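Local coordinates for protein cysteine synthase 3 (Entamoeba histolytica, PDB 6KR5) that probably makes L-cysteine from O-acetylserine and sulfide with the help of pyridoxal-5'-phosphate, as an O-acetylserine sulfhydrylase, at residues 72-77 against 153-158; 261-266 against 316-321; 289-292 against 296-299. All blocks are in the same frame, centred on the assembly; numbering follows the deposited sequence.

Interaction 1 (72-77 against 153-158)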
ATOM      1  N   ASP B  72     -10.836  27.955  -2.630  1.00 25.30           N
ATOM      2  CA  ASP B  72     -12.031  28.770  -2.416  1.00 25.50           C
ATOM      3  C   ASP B  72     -11.851  29.824  -1.336  1.00 28.96           C
ATOM      4  O   ASP B  72     -12.724  30.694  -1.190  1.00 29.11           O
ATOM      5  CB  ASP B  72     -13.217  27.888  -2.023  1.00 25.55           C
ATOM      6  CG  ASP B  72     -13.675  26.976  -3.140  1.00 30.60           C
ATOM      7  OD1 ASP B  72     -13.135  27.059  -4.262  1.00 30.48           O
ATOM      8  OD2 ASP B  72     -14.589  26.163  -2.877  1.00 29.51           O
ATOM      9  N   GLY B  73     -10.774  29.759  -0.562  1.00 26.53           N
ATOM     10  CA  GLY B  73     -10.623  30.651   0.567  1.00 26.65           C
ATOM     11  C   GLY B  73     -11.358  30.225   1.815  1.00 29.69           C
ATOM     12  O   GLY B  73     -11.379  30.979   2.794  1.00 29.74           O
ATOM     13  N   ARG B  74     -11.961  29.034   1.823  1.00 25.76           N
ATOM     14  CA  ARG B  74     -12.616  28.549   3.027  1.00 24.32           C
ATOM     15  C   ARG B  74     -11.623  28.048   4.059  1.00 28.00           C
ATOM     16  O   ARG B  74     -11.957  27.991   5.250  1.00 28.20           O
ATOM     17  CB  ARG B  74     -13.614  27.446   2.682  1.00 28.11           C
ATOM     18  CG  ARG B  74     -14.900  27.992   2.089  1.00 24.33           C
ATOM     19  CD  ARG B  74     -15.854  26.874   1.695  1.00 27.03           C
ATOM     20  NE  ARG B  74     -15.414  26.192   0.484  1.00 27.35           N
ATOM     21  CZ  ARG B  74     -15.140  24.893   0.417  1.00 27.57           C
ATOM     22  NH1 ARG B  74     -15.266  24.121   1.485  1.00 27.20           N
ATOM     23  NH2 ARG B  74     -14.748  24.369  -0.727  1.00 24.06           N
ATOM     24  N   LEU B  75     -10.424  27.679   3.618  1.00 26.27           N
ATOM     25  CA  LEU B  75      -9.305  27.347   4.486  1.00 23.58           C
ATOM     26  C   LEU B  75      -8.203  28.353   4.197  1.00 25.49           C
ATOM     27  O   LEU B  75      -7.779  28.492   3.045  1.00 26.74           O
ATOM     28  CB  LEU B  75      -8.833  25.910   4.227  1.00 24.24           C
ATOM     29  CG  LEU B  75      -7.797  25.290   5.160  1.00 27.32           C
ATOM     30  CD1 LEU B  75      -8.213  25.360   6.619  1.00 25.97           C
ATOM     31  CD2 LEU B  75      -7.533  23.841   4.745  1.00 24.74           C
ATOM     32  N   LYS B  76      -7.780  29.084   5.228  1.00 26.51           N
ATOM     33  CA  LYS B  76      -6.798  30.150   5.126  1.00 30.94           C
ATOM     34  C   LYS B  76      -5.722  29.959   6.180  1.00 26.53           C
ATOM     35  O   LYS B  76      -5.976  29.350   7.223  1.00 24.60           O
ATOM     36  CB  LYS B  76      -7.457  31.530   5.315  1.00 30.12           C
ATOM     37  CG  LYS B  76      -8.072  32.098   4.041  1.00 36.39           C
ATOM     38  CD  LYS B  76      -9.048  33.234   4.329  1.00 35.96           C
ATOM     39  CE  LYS B  76     -10.198  32.782   5.218  1.00 44.43           C
ATOM     40  NZ  LYS B  76     -11.459  33.521   4.903  1.00 49.02           N
ATOM     41  N   PRO B  77      -4.512  30.462   5.937  1.00 30.70           N
ATOM     42  CA  PRO B  77      -3.449  30.341   6.941  1.00 30.89           C
ATOM     43  C   PRO B  77      -3.909  30.826   8.310  1.00 29.82           C
ATOM     44  O   PRO B  77      -4.624  31.826   8.437  1.00 30.56           O
ATOM     45  CB  PRO B  77      -2.330  31.216   6.371  1.00 38.05           C
ATOM     46  CG  PRO B  77      -2.537  31.148   4.895  1.00 36.41           C
ATOM     47  CD  PRO B  77      -4.027  31.075   4.688  1.00 33.84           C
ATOM     48  N   LYS B 153     -11.725  29.366  13.710  1.00 27.79           N
ATOM     49  CA  LYS B 153     -10.408  28.772  13.536  1.00 24.01           C
ATOM     50  C   LYS B 153     -10.473  27.417  12.845  1.00 24.79           C
ATOM     51  O   LYS B 153      -9.545  27.056  12.110  1.00 23.11           O
ATOM     52  CB  LYS B 153      -9.724  28.632  14.894  1.00 29.80           C
ATOM     53  CG  LYS B 153      -8.325  28.056  14.845  1.00 34.20           C
ATOM     54  CD  LYS B 153      -7.860  27.703  16.250  1.00 40.18           C
ATOM     55  CE  LYS B 153      -6.351  27.734  16.359  1.00 40.93           C
ATOM     56  NZ  LYS B 153      -5.904  27.864  17.774  1.00 42.14           N
ATOM     57  N   TYR B 154     -11.541  26.660  13.050  1.00 24.62           N
ATOM     58  CA  TYR B 154     -11.596  25.299  12.531  1.00 22.41           C
ATOM     59  C   TYR B 154     -12.362  25.238  11.219  1.00 23.38           C
ATOM     60  O   TYR B 154     -13.445  25.823  11.077  1.00 27.32           O
ATOM     61  CB  TYR B 154     -12.238  24.349  13.540  1.00 24.43           C
ATOM     62  CG  TYR B 154     -11.381  24.013  14.740  1.00 27.71           C
ATOM     63  CD1 TYR B 154     -10.023  24.294  14.753  1.00 30.75           C
ATOM     64  CD2 TYR B 154     -11.931  23.399  15.859  1.00 35.81           C
ATOM     65  CE1 TYR B 154      -9.239  23.983  15.853  1.00 34.33           C
ATOM     66  CE2 TYR B 154     -11.154  23.080  16.959  1.00 33.15           C
ATOM     67  CZ  TYR B 154      -9.811  23.377  16.950  1.00 30.39           C
ATOM     68  OH  TYR B 154      -9.039  23.068  18.043  1.00 33.01           O
ATOM     69  N   PHE B 155     -11.798  24.499  10.264  1.00 22.57           N
ATOM     70  CA  PHE B 155     -12.499  24.144   9.043  1.00 20.99           C
ATOM     71  C   PHE B 155     -12.991  22.711   9.173  1.00 21.64           C
ATOM     72  O   PHE B 155     -12.166  21.794   9.289  1.00 21.59           O
ATOM     73  CB  PHE B 155     -11.590  24.282   7.828  1.00 21.99           C
ATOM     74  CG  PHE B 155     -12.178  23.702   6.574  1.00 22.14           C
ATOM     75  CD1 PHE B 155     -13.099  24.425   5.830  1.00 26.91           C
ATOM     76  CD2 PHE B 155     -11.829  22.434   6.146  1.00 26.67           C
ATOM     77  CE1 PHE B 155     -13.651  23.890   4.678  1.00 27.39           C
ATOM     78  CE2 PHE B 155     -12.379  21.899   4.996  1.00 24.28           C
ATOM     79  CZ  PHE B 155     -13.295  22.624   4.267  1.00 25.56           C
ATOM     80  N   PRO B 156     -14.300  22.467   9.184  1.00 20.75           N
ATOM     81  CA  PRO B 156     -14.809  21.097   9.336  1.00 21.31           C
ATOM     82  C   PRO B 156     -14.800  20.365   7.998  1.00 20.52           C
ATOM     83  O   PRO B 156     -15.318  20.868   6.997  1.00 23.10           O
ATOM     84  CB  PRO B 156     -16.239  21.302   9.852  1.00 21.10           C
ATOM     85  CG  PRO B 156     -16.630  22.637   9.334  1.00 23.45           C
ATOM     86  CD  PRO B 156     -15.376  23.474   9.210  1.00 20.74           C
ATOM     87  N   ALA B 157     -14.200  19.171   7.978  1.00 20.03           N
ATOM     88  CA  ALA B 157     -14.152  18.428   6.721  1.00 19.32           C
ATOM     89  C   ALA B 157     -15.539  17.998   6.265  1.00 20.04           C
ATOM     90  O   ALA B 157     -15.772  17.887   5.061  1.00 20.32           O
ATOM     91  CB  ALA B 157     -13.242  17.205   6.851  1.00 21.06           C
ATOM     92  N   ASN B 158     -16.456  17.741   7.203  1.00 20.35           N
ATOM     93  CA  ASN B 158     -17.833  17.338   6.897  1.00 19.37           C
ATOM     94  C   ASN B 158     -17.890  16.193   5.878  1.00 20.84           C
ATOM     95  O   ASN B 158     -18.541  16.280   4.834  1.00 21.44           O
ATOM     96  CB  ASN B 158     -18.629  18.539   6.395  1.00 20.49           C
ATOM     97  CG  ASN B 158     -20.084  18.216   6.183  1.00 24.53           C
ATOM     98  OD1 ASN B 158     -20.619  17.305   6.819  1.00 26.97           O
ATOM     99  ND2 ASN B 158     -20.738  18.953   5.283  1.00 23.59           N
TER

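Interaction 2 (261-266 against 316-321)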
ATOM      1  N   ASP B 261     -20.334 -12.835   5.190  1.00 21.28           N
ATOM      2  CA  ASP B 261     -20.070 -13.109   3.781  1.00 19.83           C
ATOM      3  C   ASP B 261     -19.033 -12.143   3.221  1.00 20.84           C
ATOM      4  O   ASP B 261     -18.185 -12.532   2.407  1.00 22.00           O
ATOM      5  CB  ASP B 261     -21.364 -13.027   2.968  1.00 22.99           C
ATOM      6  CG  ASP B 261     -22.329 -14.156   3.274  1.00 28.72           C
ATOM      7  OD1 ASP B 261     -21.958 -15.076   4.039  1.00 28.60           O
ATOM      8  OD2 ASP B 261     -23.468 -14.118   2.740  1.00 25.43           O
ATOM      9  N   ALA B 262     -19.085 -10.874   3.641  1.00 20.07           N
ATOM     10  CA  ALA B 262     -18.060  -9.928   3.206  1.00 18.56           C
ATOM     11  C   ALA B 262     -16.670 -10.396   3.620  1.00 19.08           C
ATOM     12  O   ALA B 262     -15.716 -10.330   2.830  1.00 20.38           O
ATOM     13  CB  ALA B 262     -18.362  -8.538   3.782  1.00 18.83           C
ATOM     14  N   TRP B 263     -16.532 -10.870   4.857  1.00 20.86           N
ATOM     15  CA  TRP B 263     -15.235 -11.333   5.331  1.00 18.49           C
ATOM     16  C   TRP B 263     -14.792 -12.578   4.578  1.00 21.39           C
ATOM     17  O   TRP B 263     -13.630 -12.691   4.177  1.00 21.67           O
ATOM     18  CB  TRP B 263     -15.284 -11.639   6.818  1.00 21.70           C
ATOM     19  CG  TRP B 263     -15.565 -10.482   7.686  1.00 20.04           C
ATOM     20  CD1 TRP B 263     -15.474  -9.151   7.368  1.00 21.16           C
ATOM     21  CD2 TRP B 263     -15.975 -10.546   9.052  1.00 23.82           C
ATOM     22  NE1 TRP B 263     -15.816  -8.384   8.467  1.00 26.04           N
ATOM     23  CE2 TRP B 263     -16.125  -9.219   9.508  1.00 22.35           C
ATOM     24  CE3 TRP B 263     -16.250 -11.601   9.929  1.00 24.06           C
ATOM     25  CZ2 TRP B 263     -16.513  -8.922  10.810  1.00 25.41           C
ATOM     26  CZ3 TRP B 263     -16.643 -11.304  11.219  1.00 27.08           C
ATOM     27  CH2 TRP B 263     -16.776  -9.976  11.644  1.00 24.91           C
ATOM     28  N   LYS B 264     -15.707 -13.543   4.415  1.00 19.13           N
ATOM     29  CA  LYS B 264     -15.376 -14.759   3.679  1.00 19.95           C
ATOM     30  C   LYS B 264     -14.978 -14.439   2.239  1.00 21.34           C
ATOM     31  O   LYS B 264     -14.004 -14.997   1.718  1.00 20.92           O
ATOM     32  CB  LYS B 264     -16.560 -15.726   3.717  1.00 21.37           C
ATOM     33  CG  LYS B 264     -16.266 -17.058   3.044  1.00 24.38           C
ATOM     34  CD  LYS B 264     -17.189 -18.167   3.547  1.00 31.57           C
ATOM     35  CE  LYS B 264     -18.605 -17.966   3.076  1.00 36.22           C
ATOM     36  NZ  LYS B 264     -19.564 -18.961   3.650  1.00 42.72           N
ATOM     37  N   MET B 265     -15.710 -13.529   1.585  1.00 20.35           N
ATOM     38  CA  MET B 265     -15.331 -13.111   0.238  1.00 19.59           C
ATOM     39  C   MET B 265     -13.923 -12.522   0.209  1.00 19.96           C
ATOM     40  O   MET B 265     -13.132 -12.835  -0.691  1.00 19.37           O
ATOM     41  CB  MET B 265     -16.336 -12.098  -0.307  1.00 20.05           C
ATOM     42  CG  MET B 265     -16.104 -11.778  -1.772  1.00 20.42           C
ATOM     43  SD  MET B 265     -16.834 -13.042  -2.853  1.00 21.98           S
ATOM     44  CE  MET B 265     -15.371 -13.860  -3.470  1.00 22.25           C
ATOM     45  N   ALA B 266     -13.594 -11.658   1.176  1.00 20.47           N
ATOM     46  CA  ALA B 266     -12.268 -11.045   1.196  1.00 18.27           C
ATOM     47  C   ALA B 266     -11.179 -12.098   1.321  1.00 20.25           C
ATOM     48  O   ALA B 266     -10.141 -12.006   0.658  1.00 20.54           O
ATOM     49  CB  ALA B 266     -12.174 -10.040   2.342  1.00 21.84           C
ATOM     50  N   THR B 316      -7.773  -7.498  13.262  1.00 26.93           N
ATOM     51  CA  THR B 316      -9.054  -8.162  13.397  1.00 32.95           C
ATOM     52  C   THR B 316      -8.841  -9.657  13.165  1.00 25.01           C
ATOM     53  O   THR B 316      -7.708 -10.129  13.004  1.00 33.67           O
ATOM     54  CB  THR B 316     -10.065  -7.552  12.420  1.00 29.87           C
ATOM     55  OG1 THR B 316      -9.800  -8.026  11.092  1.00 28.95           O
ATOM     56  CG2 THR B 316      -9.960  -6.040  12.413  1.00 31.52           C
ATOM     57  N   ASP B 317      -9.922 -10.424  13.154  1.00 30.20           N
ATOM     58  CA  ASP B 317      -9.807 -11.840  12.844  1.00 41.66           C
ATOM     59  C   ASP B 317     -10.042 -12.130  11.368  1.00 38.17           C
ATOM     60  O   ASP B 317     -10.209 -13.301  11.004  1.00 31.03           O
ATOM     61  CB  ASP B 317     -10.769 -12.655  13.712  1.00 43.62           C
ATOM     62  CG  ASP B 317     -10.181 -12.990  15.077  1.00 45.97           C
ATOM     63  OD1 ASP B 317      -9.054 -12.531  15.366  1.00 49.06           O
ATOM     64  OD2 ASP B 317     -10.838 -13.713  15.857  1.00 50.65           O
ATOM     65  N   LEU B 318     -10.030 -11.094  10.515  1.00 31.27           N
ATOM     66  CA  LEU B 318     -10.319 -11.277   9.090  1.00 31.01           C
ATOM     67  C   LEU B 318      -9.473 -12.389   8.496  1.00 33.27           C
ATOM     68  O   LEU B 318      -9.942 -13.154   7.647  1.00 34.37           O
ATOM     69  CB  LEU B 318     -10.093  -9.965   8.320  1.00 27.37           C
ATOM     70  CG  LEU B 318     -10.294  -9.972   6.791  1.00 24.49           C
ATOM     71  CD1 LEU B 318     -11.743 -10.275   6.424  1.00 26.64           C
ATOM     72  CD2 LEU B 318      -9.875  -8.661   6.155  1.00 25.98           C
ATOM     73  N   TYR B 319      -8.229 -12.518   8.947  1.00 31.21           N
ATOM     74  CA  TYR B 319      -7.338 -13.549   8.435  1.00 27.90           C
ATOM     75  C   TYR B 319      -6.971 -14.589   9.480  1.00 34.42           C
ATOM     76  O   TYR B 319      -6.057 -15.391   9.251  1.00 38.83           O
ATOM     77  CB  TYR B 319      -6.088 -12.907   7.864  1.00 31.92           C
ATOM     78  CG  TYR B 319      -6.407 -11.950   6.759  1.00 24.81           C
ATOM     79  CD1 TYR B 319      -6.998 -12.395   5.587  1.00 25.53           C
ATOM     80  CD2 TYR B 319      -6.156 -10.596   6.898  1.00 27.03           C
ATOM     81  CE1 TYR B 319      -7.290 -11.539   4.571  1.00 24.53           C
ATOM     82  CE2 TYR B 319      -6.448  -9.730   5.892  1.00 25.35           C
ATOM     83  CZ  TYR B 319      -7.014 -10.198   4.730  1.00 24.52           C
ATOM     84  OH  TYR B 319      -7.286  -9.330   3.714  1.00 25.39           O
ATOM     85  N   LYS B 320      -7.659 -14.592  10.616  1.00 30.42           N
ATOM     86  CA  LYS B 320      -7.521 -15.647  11.608  1.00 35.72           C
ATOM     87  C   LYS B 320      -8.487 -16.788  11.311  1.00 40.10           C
ATOM     88  O   LYS B 320      -8.091 -17.959  11.319  1.00 38.77           O
ATOM     89  CB  LYS B 320      -7.756 -15.084  13.013  1.00 36.12           C
ATOM     90  N   THR B 321      -9.749 -16.450  11.037  1.00 36.79           N
ATOM     91  CA  THR B 321     -10.726 -17.431  10.581  1.00 34.86           C
ATOM     92  C   THR B 321     -10.252 -18.091   9.292  1.00 37.42           C
ATOM     93  O   THR B 321      -9.678 -17.439   8.415  1.00 39.67           O
ATOM     94  CB  THR B 321     -12.079 -16.758  10.350  1.00 33.89           C
ATOM     95  OG1 THR B 321     -12.361 -15.869  11.439  1.00 37.66           O
ATOM     96  CG2 THR B 321     -13.190 -17.791  10.232  1.00 36.75           C
TER
HETATM   97  O   HOH W   1      -8.256  -9.881   1.471  1.00 22.19           O

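Interaction 3 (289-292 against 296-299)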
ATOM      1  N   LEU B 289     -20.122 -10.153  -7.839  1.00 20.97           N
ATOM      2  CA  LEU B 289     -20.203 -11.517  -8.352  1.00 22.85           C
ATOM      3  C   LEU B 289     -21.651 -11.974  -8.463  1.00 24.80           C
ATOM      4  O   LEU B 289     -22.012 -12.692  -9.404  1.00 25.92           O
ATOM      5  CB  LEU B 289     -19.399 -12.475  -7.466  1.00 23.82           C
ATOM      6  CG  LEU B 289     -17.872 -12.306  -7.446  1.00 21.28           C
ATOM      7  CD1 LEU B 289     -17.216 -13.360  -6.556  1.00 25.55           C
ATOM      8  CD2 LEU B 289     -17.273 -12.351  -8.853  1.00 22.86           C
ATOM      9  N   LYS B 290     -22.492 -11.587  -7.505  1.00 22.70           N
ATOM     10  CA  LYS B 290     -23.924 -11.855  -7.640  1.00 21.30           C
ATOM     11  C   LYS B 290     -24.489 -11.132  -8.849  1.00 24.45           C
ATOM     12  O   LYS B 290     -25.299 -11.694  -9.601  1.00 27.06           O
ATOM     13  CB  LYS B 290     -24.660 -11.446  -6.367  1.00 23.83           C
ATOM     14  CG  LYS B 290     -24.251 -12.267  -5.169  1.00 27.32           C
ATOM     15  CD  LYS B 290     -25.093 -11.942  -3.955  1.00 27.51           C
ATOM     16  CE  LYS B 290     -24.760 -12.900  -2.831  1.00 33.58           C
ATOM     17  NZ  LYS B 290     -25.512 -12.620  -1.580  1.00 39.73           N
ATOM     18  N   GLU B 291     -24.070  -9.885  -9.058  1.00 26.39           N
ATOM     19  CA  GLU B 291     -24.491  -9.155 -10.247  1.00 23.91           C
ATOM     20  C   GLU B 291     -24.072  -9.890 -11.516  1.00 25.67           C
ATOM     21  O   GLU B 291     -24.853 -10.001 -12.470  1.00 26.79           O
ATOM     22  CB  GLU B 291     -23.898  -7.747 -10.205  1.00 28.86           C
ATOM     23  CG  GLU B 291     -24.537  -6.783 -11.170  1.00 30.24           C
ATOM     24  CD  GLU B 291     -25.916  -6.340 -10.724  1.00 26.88           C
ATOM     25  OE1 GLU B 291     -26.261  -6.493  -9.525  1.00 27.55           O
ATOM     26  OE2 GLU B 291     -26.658  -5.838 -11.587  1.00 29.54           O
ATOM     27  N   ALA B 292     -22.850 -10.429 -11.530  1.00 24.39           N
ATOM     28  CA  ALA B 292     -22.319 -11.148 -12.681  1.00 22.59           C
ATOM     29  C   ALA B 292     -23.041 -12.464 -12.940  1.00 28.88           C
ATOM     30  O   ALA B 292     -22.853 -13.055 -14.010  1.00 30.04           O
ATOM     31  CB  ALA B 292     -20.820 -11.407 -12.480  1.00 22.91           C
ATOM     32  N   GLU B 296     -29.485 -11.223 -17.313  1.00 30.87           N
ATOM     33  CA  GLU B 296     -29.467 -10.035 -18.157  1.00 32.55           C
ATOM     34  C   GLU B 296     -28.101  -9.361 -18.196  1.00 34.42           C
ATOM     35  O   GLU B 296     -27.919  -8.412 -18.971  1.00 32.02           O
ATOM     36  CB  GLU B 296     -30.534  -9.039 -17.694  1.00 34.70           C
ATOM     37  CG  GLU B 296     -30.200  -8.305 -16.407  1.00 33.77           C
ATOM     38  CD  GLU B 296     -30.656  -9.052 -15.168  1.00 36.97           C
ATOM     39  OE1 GLU B 296     -30.985 -10.251 -15.279  1.00 38.55           O
ATOM     40  OE2 GLU B 296     -30.700  -8.427 -14.081  1.00 42.21           O
ATOM     41  N   ASN B 297     -27.138  -9.827 -17.404  1.00 28.81           N
ATOM     42  CA  ASN B 297     -25.832  -9.191 -17.331  1.00 27.57           C
ATOM     43  C   ASN B 297     -24.749  -9.966 -18.066  1.00 33.44           C
ATOM     44  O   ASN B 297     -23.582  -9.567 -18.015  1.00 29.15           O
ATOM     45  CB  ASN B 297     -25.427  -8.981 -15.865  1.00 27.16           C
ATOM     46  CG  ASN B 297     -26.225  -7.883 -15.197  1.00 28.31           C
ATOM     47  OD1 ASN B 297     -26.762  -6.999 -15.861  1.00 31.53           O
ATOM     48  ND2 ASN B 297     -26.303  -7.931 -13.873  1.00 27.40           N
ATOM     49  N   GLU B 298     -25.101 -11.057 -18.752  1.00 30.62           N
ATOM     50  CA  GLU B 298     -24.112 -11.821 -19.505  1.00 32.87           C
ATOM     51  C   GLU B 298     -23.348 -10.913 -20.462  1.00 33.22           C
ATOM     52  O   GLU B 298     -23.943 -10.095 -21.169  1.00 31.98           O
ATOM     53  CB  GLU B 298     -24.796 -12.949 -20.282  1.00 35.15           C
ATOM     54  CG  GLU B 298     -23.858 -13.726 -21.194  1.00 38.11           C
ATOM     55  CD  GLU B 298     -24.582 -14.787 -22.008  1.00 45.00           C
ATOM     56  OE1 GLU B 298     -25.664 -15.232 -21.574  1.00 45.16           O
ATOM     57  OE2 GLU B 298     -24.066 -15.177 -23.078  1.00 47.73           O
ATOM     58  N   GLY B 299     -22.019 -11.034 -20.449  1.00 30.54           N
ATOM     59  CA  GLY B 299     -21.167 -10.280 -21.346  1.00 30.73           C
ATOM     60  C   GLY B 299     -20.875  -8.857 -20.925  1.00 31.94           C
ATOM     61  O   GLY B 299     -20.116  -8.165 -21.619  1.00 30.20           O
TER

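Interaction 1 (72-77 against 153-158)
In the four-stranded parallel sheet of this PLP-dependent enzyme, Phe155 on edge strand 154-156 packs against Arg74 and Leu75, which lie in the turn that leads from helix 58-72 towards strand 80-84. That helix closes with a Schellman motif at Gly73, which has positive phi, and Arg74 and Leu75 follow it. The CA atoms of Leu75 and Phe155 are 6.4 Å apart, and the contact is made mainly by side chains. Phe155 has its CG anti to the backbone N (chi1 170°), which points the ring across to Arg74. There NH1 of Arg74 meets the ring 3.6 Å from Phe155 CE1; it lies at the ring edge rather than over a face, and the guanidinium and ring planes are 49° apart, so this is not a stacked cation-pi pair. Leu75 works at the root of the same side chain: its CD1 methyl sits 3.7 Å from Phe155 CB, the two side chains crossing at roughly a right angle. Ala69 of helix 58-72 and Met79 add further cover to Phe155, while strand 80-84 pairs with the backbone of 153-157. A bend at chi3 of Arg74 turns the guanidinium towards Asp72, at the end of helix 58-72, and it forms salt bridges with Asp72 and with Asp164. Arg74 NH2 reaches Asp72 OD2 over 2.8 Å in a nearly straight bond (173°), the oxygen lying in the guanidinium plane but being approached from above the carboxylate plane.

Interaction 2 (261-266 against 316-321)
Leu318 and helix 259-273 make the close part of this contact, and almost all of it passes through one methyl group. CD1 of Leu318 sits against the helix surface between Trp263 and Ala266, one turn apart. It lies 3.8 Å from Trp263 CB and equally near that residue's carbonyl O, and 4.1 Å from Ala266 CB. The indole touches the same methyl through CG and CD1, at 4.0 Å from Leu318 CD1 in each case, in an oblique approach. Leu318 delivers the methyl by having CG anti to the backbone N (chi1 178°), which extends the branch from the loop to the helix. The loop itself is shaped by an ST turn: Thr316 OG1 accepts from Leu318 N at 3.1 Å.

Tyr319 belongs to the looser side. Its ring has Leu318 CG over the centre of one face, 3.8 Å above the plane, yet the phenol does not touch helix residues 261-266 directly. A water spans the interval instead, lying in the plane of the ring at its edge. It accepts from Tyr319 OH over a short 2.5 Å and donates to the carbonyl O of Ala266 at 3.0 Å, tying the loop to the helix through solvent where the apolar packing stops.

Arg267, the next helix residue, reaches back to the carbonyl O of Leu318, Trp263 NE1 is held by the carbonyl O of Gly233, and Tyr319 touches Met118 of the second subunit. Helix 259-273 carries the loop on one part of its surface; Trp263 and Thr316 both touch Met279 of helix 279-292, and Lys264 and Met265 meet Leu334 of helix 327-335.

Interaction 3 (289-292 against 296-299)
The backbone runs out of helix 279-292, turns through a short connection and passes a 3-10 segment at 296-297 before heading for strand 301-306, which brings Asn297 back to face Glu291 near the C-terminal end of helix 279-292. A single nitrogen carries the contact: ND2 of Asn297 donates to two acceptors of Glu291, one on the main chain and one on the side chain. Towards the main chain the bond is short and almost linear, with ND2 of Asn297 2.9 Å from Glu291 O and an angle of 175° at the hydrogen. The carbonyl O lies in the amide plane, although the donor stands above the carbonyl plane. The second bond is longer and more bent, ND2 of Asn297 to OE2 of Glu291 at 3.1 Å and 142°; here the amide nitrogen comes from above the carboxylate plane, and the planes of the two groups are 35° apart.

Glu291 is folded to make this possible. Its CG is anti to the backbone N, which sets CG of Glu291 3.4 Å from Asn297 ND2, and a bend at chi2 (74°) brings OE2 to the side where that nitrogen lies, near enough to share it with the carbonyl O. The strongest partner of the carboxylate is Lys212, in a salt bridge through OE2; OE1 forms another with Lys294. These lysines probably favour its charged form, buried as it is and with Glu253 close by. Both side chains also touch Ile186 of strand 186-190.

The arrangement is that of a helix-to-strand connection in an alpha/beta fold, in which an asparagine side chain from the loop binds a carbonyl near the C-terminal end of the helix.

How the interactions relate
Interactions 2 and 3 belong to the same side of the molecule and touch: Met265 CE of helix 259-273 lies 3.6 Å from Leu289 CD1 of helix 279-292, two helices consecutive in the chain, though the contact centres are about 24 Å apart. In sequence, interaction 3 falls between the two segments of interaction 2. Interaction 1 stands apart, on the opposite side of the chain's centre, in the part built on the four-stranded parallel sheet, with centres about 39 Å from interaction 2 and about 44 Å from interaction 3. The cofactor lies between these parts. In interaction 2 the Leu318 side chain is about 10 Å from the bound PLP.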